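Local coordinates for protein PRD-containing transcription regulator (Lactobacillus casei, PDB 3NUF) that probably takes part in transcription regulation through its all-helical PRD (PTS regulation domain), a module that in relatives responds to phosphorylation by the sugar phosphotransferase system, at residues L87-V93 / Y106-F112. Sequence-based numbering, arbitrary orientation.
Sequences LDLADQV and YVLSIHF. With EDO (1,2-ethanediol), chain G.
The last two helices of the PRD helical bundle, 84-97 and 104-115, pack against each other in the protein core through L89, A90 and V93 on one side and L108, S109 and F112 on the other. Their short segments cross steeply, their N-to-C directions 123° apart, with axes 8.1 Å apart at closest approach. F112 contributes the largest single share of the contact. L89 CB sits almost squarely over one face of its ring in a CH-pi contact, 3.9 Å from the ring centroid and 7° off its normal, while V93 CG2 meets the ring edge at F112 CZ, 4.1 Å away. A90, with no side chain beyond CB, lets the helices close in: its CB lies 3.7 Å from S109 N and also touches L108 CG. L108 CG lies opposite the backbone N (chi1 177°), which brings the side chain across that of V93 at about a right angle, with L108 CD2 3.7 Å from V93 CB. Toward the start of 87-93, L87 CD2 rests on S109 and the Y106 ring, 3.9 Å from Y106 CD1. The S109 hydroxyl turns back into its own helix, donating to a lone pair of Y106 O at 2.7 Å from S109 OG. An alanine in place of F112 would probably leave L89 CB without its aromatic face and V93 CG2 without its edge partner, opening a gap between the helices. L38 of helix 25-41 packs on L89 and V93, V35 on V93, and L54 on L108, completing the multi-helix hydrophobic core of a PRD fold.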
loop_
_atom_site.group_PDB
_atom_site.type_symbol
_atom_site.label_atom_id
_atom_site.label_comp_id
_atom_site.label_asym_id
_atom_site.label_seq_id
_atom_site.Cartn_x
_atom_site.Cartn_y
_atom_site.Cartn_z
ATOM N N LEU A 87 -8.908 0.004 -6.880
ATOM C CA LEU A 87 -8.339 1.236 -7.457
ATOM C C LEU A 87 -8.601 2.403 -6.542
ATOM O O LEU A 87 -7.726 3.262 -6.328
ATOM C CB LEU A 87 -8.865 1.465 -8.870
ATOM C CG LEU A 87 -8.329 0.560 -9.934
ATOM C CD1 LEU A 87 -9.297 0.596 -11.185
ATOM C CD2 LEU A 87 -6.922 0.970 -10.293
ATOM N N ASP A 88 -9.803 2.490 -5.979
ATOM C CA ASP A 88 -10.158 3.619 -5.102
ATOM C C ASP A 88 -9.348 3.560 -3.792
ATOM O O ASP A 88 -8.896 4.596 -3.292
ATOM C CB ASP A 88 -11.650 3.613 -4.767
ATOM C CG ASP A 88 -12.543 3.971 -5.958
ATOM O OD1 ASP A 88 -12.053 4.407 -7.025
ATOM O OD2 ASP A 88 -13.793 3.797 -5.780
ATOM N N LEU A 89 -9.190 2.376 -3.208
ATOM C CA LEU A 89 -8.374 2.259 -2.002
ATOM C C LEU A 89 -6.939 2.661 -2.326
ATOM O O LEU A 89 -6.293 3.385 -1.541
ATOM C CB LEU A 89 -8.454 0.845 -1.417
ATOM C CG LEU A 89 -9.775 0.439 -0.819
ATOM C CD1 LEU A 89 -9.841 -1.067 -0.610
ATOM C CD2 LEU A 89 -9.934 1.177 0.519
ATOM N N ALA A 90 -6.396 2.181 -3.444
ATOM C CA ALA A 90 -5.038 2.547 -3.827
ATOM C C ALA A 90 -4.903 4.047 -4.023
ATOM O O ALA A 90 -3.907 4.645 -3.570
ATOM C CB ALA A 90 -4.628 1.804 -5.075
ATOM N N ASP A 91 -5.878 4.676 -4.692
ATOM C CA ASP A 91 -5.833 6.123 -4.861
ATOM C C ASP A 91 -5.813 6.839 -3.509
ATOM O O ASP A 91 -5.063 7.796 -3.324
ATOM C CB ASP A 91 -7.052 6.582 -5.682
ATOM C CG ASP A 91 -7.035 8.052 -5.965
ATOM O OD1 ASP A 91 -6.320 8.451 -6.865
ATOM O OD2 ASP A 91 -7.730 8.810 -5.297
ATOM N N GLN A 92 -6.614 6.373 -2.568
ATOM C CA GLN A 92 -6.643 6.995 -1.246
ATOM C C GLN A 92 -5.274 6.889 -0.597
ATOM O O GLN A 92 -4.794 7.855 0.020
ATOM C CB GLN A 92 -7.680 6.317 -0.364
ATOM C CG GLN A 92 -7.809 6.991 0.969
ATOM C CD GLN A 92 -9.023 6.559 1.763
ATOM O OE1 GLN A 92 -9.927 5.906 1.254
ATOM N NE2 GLN A 92 -9.042 6.952 3.032
ATOM N N VAL A 93 -4.614 5.745 -0.708
ATOM C CA VAL A 93 -3.282 5.585 -0.102
ATOM C C VAL A 93 -2.246 6.498 -0.719
ATOM O O VAL A 93 -1.488 7.191 -0.031
ATOM C CB VAL A 93 -2.806 4.153 -0.187
ATOM C CG1 VAL A 93 -1.326 3.973 0.347
ATOM C CG2 VAL A 93 -3.695 3.225 0.617
ATOM N N TYR A 106 -1.997 2.363 -9.731
ATOM C CA TYR A 106 -2.221 1.121 -10.508
ATOM C C TYR A 106 -1.506 -0.077 -9.949
ATOM O O TYR A 106 -2.119 -1.105 -9.609
ATOM C CB TYR A 106 -1.923 1.385 -11.987
ATOM C CG TYR A 106 -2.792 2.442 -12.616
ATOM C CD1 TYR A 106 -4.161 2.263 -12.663
ATOM C CD2 TYR A 106 -2.260 3.628 -13.140
ATOM C CE1 TYR A 106 -4.950 3.234 -13.207
ATOM C CE2 TYR A 106 -3.047 4.594 -13.671
ATOM C CZ TYR A 106 -4.394 4.420 -13.695
ATOM O OH TYR A 106 -5.215 5.397 -14.210
ATOM N N VAL A 107 -0.209 0.021 -9.779
ATOM C CA VAL A 107 0.546 -1.122 -9.235
ATOM C C VAL A 107 0.059 -1.420 -7.809
ATOM O O VAL A 107 -0.108 -2.585 -7.435
ATOM C CB VAL A 107 2.038 -0.897 -9.297
ATOM C CG1 VAL A 107 2.828 -1.892 -8.434
ATOM C CG2 VAL A 107 2.488 -0.991 -10.749
ATOM N N LEU A 108 -0.196 -0.387 -7.004
ATOM C CA LEU A 108 -0.690 -0.622 -5.636
ATOM C C LEU A 108 -2.034 -1.334 -5.634
ATOM O O LEU A 108 -2.267 -2.225 -4.804
ATOM C CB LEU A 108 -0.751 0.675 -4.846
ATOM C CG LEU A 108 -1.331 0.545 -3.425
ATOM C CD1 LEU A 108 -0.516 -0.398 -2.549
ATOM C CD2 LEU A 108 -1.446 1.922 -2.767
ATOM N N SER A 109 -2.909 -1.047 -6.591
ATOM C CA SER A 109 -4.216 -1.701 -6.633
ATOM C C SER A 109 -4.143 -3.213 -6.722
ATOM O O SER A 109 -5.043 -3.893 -6.203
ATOM C CB SER A 109 -5.066 -1.099 -7.760
ATOM O OG SER A 109 -4.709 -1.594 -9.025
ATOM N N ILE A 110 -3.109 -3.728 -7.340
ATOM C CA ILE A 110 -2.994 -5.187 -7.463
ATOM C C ILE A 110 -2.825 -5.861 -6.111
ATOM O O ILE A 110 -3.289 -6.988 -5.933
ATOM C CB ILE A 110 -1.830 -5.531 -8.414
ATOM C CG1 ILE A 110 -2.022 -4.891 -9.777
ATOM C CG2 ILE A 110 -1.617 -7.060 -8.570
ATOM C CD1 ILE A 110 -3.354 -5.120 -10.437
ATOM N N HIS A 111 -2.204 -5.213 -5.150
ATOM C CA HIS A 111 -2.067 -5.768 -3.821
ATOM C C HIS A 111 -3.438 -5.929 -3.199
ATOM O O HIS A 111 -3.726 -6.928 -2.587
ATOM C CB HIS A 111 -1.170 -4.887 -2.992
ATOM C CG HIS A 111 0.236 -4.848 -3.461
ATOM N ND1 HIS A 111 1.254 -5.503 -2.813
ATOM C CD2 HIS A 111 0.815 -4.159 -4.475
ATOM C CE1 HIS A 111 2.388 -5.278 -3.455
ATOM N NE2 HIS A 111 2.159 -4.470 -4.474
ATOM N N PHE A 112 -4.295 -4.924 -3.297
ATOM C CA PHE A 112 -5.649 -5.007 -2.771
ATOM C C PHE A 112 -6.440 -6.057 -3.554
ATOM O O PHE A 112 -7.247 -6.781 -2.958
ATOM C CB PHE A 112 -6.372 -3.655 -2.871
ATOM C CG PHE A 112 -5.862 -2.614 -1.951
ATOM C CD1 PHE A 112 -6.151 -2.660 -0.613
ATOM C CD2 PHE A 112 -5.147 -1.534 -2.406
ATOM C CE1 PHE A 112 -5.681 -1.679 0.262
ATOM C CE2 PHE A 112 -4.664 -0.555 -1.547
ATOM C CZ PHE A 112 -4.866 -0.631 -0.228
HETATM C C1 EDO G . -7.035 9.341 5.259
HETATM O O1 EDO G . -7.547 8.185 4.590
HETATM C C2 EDO G . -6.870 10.427 4.232
HETATM O O2 EDO G . -5.511 10.884 4.237
#